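Long-range contact in putative nisin-resistance protein (Streptococcus agalactiae 515, PDB 4Y68), which is a lipoprotein of the S41 peptidase family that probably confers resistance to the lantibiotic nisin by recognising and cleaving it: residues T213-K225 / P297-I309. Numbering follows the deposited sequence.
Sequences TKHVPIAIITNHK and PLQESQSWLKSRI
Pro297 opens the C-terminal helix against Ile221, its ring crossing the isoleucine at about a right angle with CG 3.8 Å from Ile221 CG2. Proline suits a helix's first turn, where its missing N-H costs no bond, and it adds an apolar ring. Although the CB of Leu298 points away from the strand, its branched end turns back, and CD2 lies 3.6 Å from Ile221 CD1. Ser301 sits at the closest backbone approach, where a small residue is needed: its OG is 3.5 Å from Ala219 CB, and the small Ala219 facing it lets the nearly antiparallel axes come within 8.7 Å. One turn on, Trp304 has CG anti to its backbone N (chi1 177°), which sends the indole across toward the strand backbone, CZ3 coming 3.4 Å from Ile218 O. Leu305, whose branched end suits a buried place between strands, sends CD2 to Pro217 CB (4.0 Å) and also reaches Ile118 of strand 118-122 and Ile154 of strand 152-156. Arg308, bent at chi2 and chi3, lays CG over the rim of one indole face, and Trp304 CZ2 sits 3.5 Å above the centre of its guanidinium plane; its long aliphatic stem suits this exposed end, CB meeting the Pro217 ring. Apolar Ile309 closes the row, CD1 3.8 Å from Pro217 CG. The helix thus packs on one face of the mixed sheet through Pro217, Ala219 and Ile221, which all project toward it. Strand and helix are joined mainly by apolar contact: shape and buried hydrocarbon, rather than directed polar bonds, hold them together.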
loop_
_atom_site.group_PDB
_atom_site.type_symbol
_atom_site.label_atom_id
_atom_site.label_comp_id
_atom_site.label_asym_id
_atom_site.label_seq_id
_atom_site.Cartn_x
_atom_site.Cartn_y
_atom_site.Cartn_z
ATOM N N THR A 213 -20.332 -7.053 7.440
ATOM C CA THR A 213 -21.785 -7.042 7.622
ATOM C C THR A 213 -22.583 -6.598 6.398
ATOM O O THR A 213 -23.809 -6.644 6.414
ATOM C CB THR A 213 -22.190 -6.164 8.810
ATOM O OG1 THR A 213 -21.681 -4.840 8.634
ATOM C CG2 THR A 213 -21.618 -6.751 10.121
ATOM N N LYS A 214 -21.913 -6.203 5.323
ATOM C CA LYS A 214 -22.636 -5.904 4.079
ATOM C C LYS A 214 -22.280 -6.885 2.989
ATOM O O LYS A 214 -21.099 -7.104 2.690
ATOM C CB LYS A 214 -22.352 -4.485 3.587
ATOM C CG LYS A 214 -22.773 -3.399 4.547
ATOM C CD LYS A 214 -24.293 -3.377 4.746
ATOM C CE LYS A 214 -25.034 -3.249 3.430
ATOM N NZ LYS A 214 -26.384 -2.606 3.632
ATOM N N HIS A 215 -23.307 -7.457 2.374
ATOM C CA HIS A 215 -23.107 -8.436 1.329
ATOM C C HIS A 215 -23.935 -8.086 0.101
ATOM O O HIS A 215 -25.089 -8.468 -0.010
ATOM C CB HIS A 215 -23.455 -9.841 1.834
ATOM C CG HIS A 215 -22.823 -10.192 3.146
ATOM N ND1 HIS A 215 -23.517 -10.159 4.341
ATOM C CD2 HIS A 215 -21.565 -10.592 3.456
ATOM C CE1 HIS A 215 -22.714 -10.521 5.328
ATOM N NE2 HIS A 215 -21.522 -10.782 4.822
ATOM N N VAL A 216 -23.324 -7.356 -0.818
ATOM C CA VAL A 216 -23.926 -7.014 -2.088
ATOM C C VAL A 216 -22.916 -7.319 -3.171
ATOM O O VAL A 216 -21.723 -7.399 -2.901
ATOM C CB VAL A 216 -24.304 -5.520 -2.172
ATOM C CG1 VAL A 216 -25.349 -5.155 -1.142
ATOM C CG2 VAL A 216 -23.061 -4.668 -1.980
ATOM N N PRO A 217 -23.378 -7.470 -4.408
ATOM C CA PRO A 217 -22.435 -7.520 -5.524
ATOM C C PRO A 217 -21.522 -6.309 -5.491
ATOM O O PRO A 217 -21.992 -5.191 -5.270
ATOM C CB PRO A 217 -23.330 -7.484 -6.759
ATOM C CG PRO A 217 -24.669 -7.982 -6.260
ATOM C CD PRO A 217 -24.779 -7.509 -4.846
ATOM N N ILE A 218 -20.233 -6.532 -5.695
ATOM C CA ILE A 218 -19.269 -5.451 -5.679
ATOM C C ILE A 218 -18.451 -5.488 -6.960
ATOM O O ILE A 218 -17.854 -6.520 -7.297
ATOM C CB ILE A 218 -18.333 -5.540 -4.469
ATOM C CG1 ILE A 218 -19.090 -5.251 -3.169
ATOM C CG2 ILE A 218 -17.154 -4.571 -4.625
ATOM C CD1 ILE A 218 -18.310 -5.600 -1.914
ATOM N N ALA A 219 -18.425 -4.364 -7.675
ATOM C CA ALA A 219 -17.532 -4.231 -8.815
ATOM C C ALA A 219 -16.346 -3.340 -8.444
ATOM O O ALA A 219 -16.517 -2.250 -7.905
ATOM C CB ALA A 219 -18.270 -3.673 -10.013
ATOM N N ILE A 220 -15.143 -3.811 -8.728
ATOM C CA ILE A 220 -13.947 -3.051 -8.409
ATOM C C ILE A 220 -13.227 -2.596 -9.664
ATOM O O ILE A 220 -12.932 -3.402 -10.532
ATOM C CB ILE A 220 -12.953 -3.871 -7.563
ATOM C CG1 ILE A 220 -13.604 -4.358 -6.276
ATOM C CG2 ILE A 220 -11.766 -3.028 -7.198
ATOM C CD1 ILE A 220 -12.667 -5.140 -5.432
ATOM N N ILE A 221 -12.908 -1.312 -9.747
ATOM C CA ILE A 221 -12.228 -0.795 -10.933
ATOM C C ILE A 221 -10.774 -0.440 -10.621
ATOM O O ILE A 221 -10.478 0.163 -9.582
ATOM C CB ILE A 221 -12.963 0.448 -11.505
ATOM C CG1 ILE A 221 -14.401 0.089 -11.853
ATOM C CG2 ILE A 221 -12.217 1.028 -12.716
ATOM C CD1 ILE A 221 -15.241 1.279 -12.351
ATOM N N THR A 222 -9.871 -0.845 -11.507
ATOM C CA THR A 222 -8.461 -0.538 -11.381
ATOM C C THR A 222 -7.952 0.005 -12.713
ATOM O O THR A 222 -8.527 -0.287 -13.759
ATOM C CB THR A 222 -7.645 -1.788 -10.985
ATOM O OG1 THR A 222 -7.691 -2.756 -12.039
ATOM C CG2 THR A 222 -8.189 -2.428 -9.705
ATOM N N ASN A 223 -6.873 0.783 -12.696
ATOM C CA ASN A 223 -6.211 1.137 -13.945
ATOM C C ASN A 223 -4.708 0.986 -13.764
ATOM O O ASN A 223 -4.285 0.506 -12.722
ATOM C CB ASN A 223 -6.603 2.544 -14.426
ATOM C CG ASN A 223 -6.099 3.664 -13.530
ATOM O OD1 ASN A 223 -5.563 3.426 -12.458
ATOM N ND2 ASN A 223 -6.289 4.918 -13.981
ATOM N N HIS A 224 -3.911 1.363 -14.770
ATOM C CA HIS A 224 -2.469 1.132 -14.739
ATOM C C HIS A 224 -1.760 1.838 -13.577
ATOM O O HIS A 224 -0.665 1.443 -13.178
ATOM C CB HIS A 224 -1.828 1.572 -16.065
ATOM C CG HIS A 224 -2.016 0.594 -17.185
ATOM N ND1 HIS A 224 -1.878 -0.770 -17.016
ATOM C CD2 HIS A 224 -2.345 0.779 -18.489
ATOM C CE1 HIS A 224 -2.105 -1.380 -18.168
ATOM N NE2 HIS A 224 -2.389 -0.464 -19.077
ATOM N N LYS A 225 -2.375 2.881 -13.032
ATOM C CA LYS A 225 -1.748 3.643 -11.952
ATOM C C LYS A 225 -2.053 3.051 -10.570
ATOM O O LYS A 225 -1.344 3.325 -9.604
ATOM C CB LYS A 225 -2.189 5.107 -11.998
ATOM C CG LYS A 225 -1.609 5.917 -13.160
ATOM C CD LYS A 225 -1.611 7.422 -12.816
ATOM C CE LYS A 225 -1.411 8.315 -14.042
ATOM N NZ LYS A 225 -0.297 7.858 -14.934
ATOM N N PRO A 297 -14.553 0.484 -18.007
ATOM C CA PRO A 297 -14.942 -0.302 -16.832
ATOM C C PRO A 297 -16.160 0.248 -16.076
ATOM O O PRO A 297 -16.857 -0.537 -15.449
ATOM C CB PRO A 297 -13.687 -0.273 -15.959
ATOM C CG PRO A 297 -12.923 0.885 -16.397
ATOM C CD PRO A 297 -13.218 1.084 -17.859
ATOM N N LEU A 298 -16.434 1.547 -16.127
ATOM C CA LEU A 298 -17.659 2.046 -15.471
ATOM C C LEU A 298 -18.893 1.492 -16.161
ATOM O O LEU A 298 -19.869 1.100 -15.517
ATOM C CB LEU A 298 -17.725 3.574 -15.471
ATOM C CG LEU A 298 -16.979 4.282 -14.351
ATOM C CD1 LEU A 298 -16.989 5.774 -14.608
ATOM C CD2 LEU A 298 -17.625 3.953 -13.004
ATOM N N GLN A 299 -18.839 1.473 -17.486
ATOM C CA GLN A 299 -19.962 0.996 -18.280
ATOM C C GLN A 299 -20.197 -0.493 -17.993
ATOM O O GLN A 299 -21.279 -0.903 -17.593
ATOM C CB GLN A 299 -19.699 1.241 -19.774
ATOM C CG GLN A 299 -20.811 0.748 -20.696
ATOM C CD GLN A 299 -20.518 0.979 -22.185
ATOM O OE1 GLN A 299 -19.804 0.198 -22.825
ATOM N NE2 GLN A 299 -21.080 2.046 -22.735
ATOM N N GLU A 300 -19.153 -1.291 -18.176
ATOM C CA GLU A 300 -19.287 -2.730 -18.053
ATOM C C GLU A 300 -19.599 -3.117 -16.614
ATOM O O GLU A 300 -20.341 -4.067 -16.382
ATOM C CB GLU A 300 -18.023 -3.409 -18.570
ATOM C CG GLU A 300 -17.720 -3.014 -20.041
ATOM C CD GLU A 300 -16.777 -3.969 -20.759
ATOM O OE1 GLU A 300 -16.557 -5.095 -20.235
ATOM O OE2 GLU A 300 -16.256 -3.590 -21.848
ATOM N N SER A 301 -19.054 -2.358 -15.662
ATOM C CA SER A 301 -19.360 -2.501 -14.232
ATOM C C SER A 301 -20.839 -2.416 -13.880
ATOM O O SER A 301 -21.356 -3.225 -13.109
ATOM C CB SER A 301 -18.652 -1.411 -13.427
ATOM O OG SER A 301 -17.439 -1.865 -12.902
ATOM N N GLN A 302 -21.498 -1.381 -14.385
ATOM C CA GLN A 302 -22.907 -1.173 -14.076
ATOM C C GLN A 302 -23.740 -2.307 -14.652
ATOM O O GLN A 302 -24.599 -2.853 -13.974
ATOM C CB GLN A 302 -23.401 0.162 -14.623
ATOM C CG GLN A 302 -22.826 1.360 -13.946
ATOM C CD GLN A 302 -23.172 2.636 -14.690
ATOM O OE1 GLN A 302 -24.209 3.256 -14.441
ATOM N NE2 GLN A 302 -22.316 3.023 -15.629
ATOM N N SER A 303 -23.470 -2.663 -15.902
ATOM C CA SER A 303 -24.226 -3.723 -16.538
ATOM C C SER A 303 -24.066 -5.010 -15.750
ATOM O O SER A 303 -25.053 -5.689 -15.473
ATOM C CB SER A 303 -23.795 -3.927 -17.987
ATOM O OG SER A 303 -22.583 -4.637 -18.037
ATOM N N TRP A 304 -22.833 -5.335 -15.367
ATOM C CA TRP A 304 -22.606 -6.535 -14.569
ATOM C C TRP A 304 -23.411 -6.441 -13.286
ATOM O O TRP A 304 -24.086 -7.394 -12.909
ATOM C CB TRP A 304 -21.123 -6.741 -14.252
ATOM C CG TRP A 304 -20.909 -7.924 -13.375
ATOM C CD1 TRP A 304 -21.009 -9.237 -13.739
ATOM C CD2 TRP A 304 -20.592 -7.919 -11.970
ATOM N NE1 TRP A 304 -20.756 -10.049 -12.656
ATOM C CE2 TRP A 304 -20.501 -9.269 -11.558
ATOM C CE3 TRP A 304 -20.369 -6.905 -11.025
ATOM C CZ2 TRP A 304 -20.200 -9.636 -10.240
ATOM C CZ3 TRP A 304 -20.066 -7.269 -9.714
ATOM C CH2 TRP A 304 -19.991 -8.629 -9.335
ATOM N N LEU A 305 -23.384 -5.278 -12.644
ATOM C CA LEU A 305 -24.101 -5.106 -11.381
ATOM C C LEU A 305 -25.604 -5.309 -11.567
ATOM O O LEU A 305 -26.260 -5.893 -10.699
ATOM C CB LEU A 305 -23.830 -3.728 -10.774
ATOM C CG LEU A 305 -22.444 -3.491 -10.175
ATOM C CD1 LEU A 305 -22.308 -2.042 -9.756
ATOM C CD2 LEU A 305 -22.215 -4.409 -8.987
ATOM N N LYS A 306 -26.142 -4.834 -12.691
ATOM C CA LYS A 306 -27.570 -5.010 -12.988
ATOM C C LYS A 306 -27.949 -6.483 -13.010
ATOM O O LYS A 306 -28.883 -6.897 -12.332
ATOM C CB LYS A 306 -27.952 -4.363 -14.327
ATOM C CG LYS A 306 -27.852 -2.842 -14.344
ATOM C CD LYS A 306 -28.210 -2.260 -15.719
ATOM C CE LYS A 306 -27.497 -0.914 -15.978
ATOM N NZ LYS A 306 -26.421 -0.989 -17.035
ATOM N N SER A 307 -27.214 -7.267 -13.783
ATOM C CA SER A 307 -27.462 -8.703 -13.893
ATOM C C SER A 307 -27.484 -9.412 -12.547
ATOM O O SER A 307 -28.223 -10.376 -12.367
ATOM C CB SER A 307 -26.402 -9.365 -14.775
ATOM O OG SER A 307 -25.294 -9.796 -13.996
ATOM N N ARG A 308 -26.674 -8.953 -11.597
ATOM C CA ARG A 308 -26.578 -9.654 -10.320
ATOM C C ARG A 308 -27.609 -9.130 -9.319
ATOM O O ARG A 308 -28.046 -9.858 -8.432
ATOM C CB ARG A 308 -25.152 -9.555 -9.763
ATOM C CG ARG A 308 -24.105 -10.342 -10.586
ATOM C CD ARG A 308 -23.935 -11.793 -10.094
ATOM N NE ARG A 308 -22.916 -11.892 -9.049
ATOM C CZ ARG A 308 -21.779 -12.586 -9.149
ATOM N NH1 ARG A 308 -21.502 -13.285 -10.250
ATOM N NH2 ARG A 308 -20.915 -12.586 -8.135
ATOM N N ILE A 309 -28.029 -7.882 -9.473
ATOM C CA ILE A 309 -29.100 -7.364 -8.628
ATOM C C ILE A 309 -30.420 -8.053 -8.974
ATOM O O ILE A 309 -31.162 -8.482 -8.083
ATOM C CB ILE A 309 -29.260 -5.836 -8.777
ATOM C CG1 ILE A 309 -27.945 -5.119 -8.459
ATOM C CG2 ILE A 309 -30.345 -5.317 -7.871
ATOM C CD1 ILE A 309 -27.358 -5.502 -7.146
#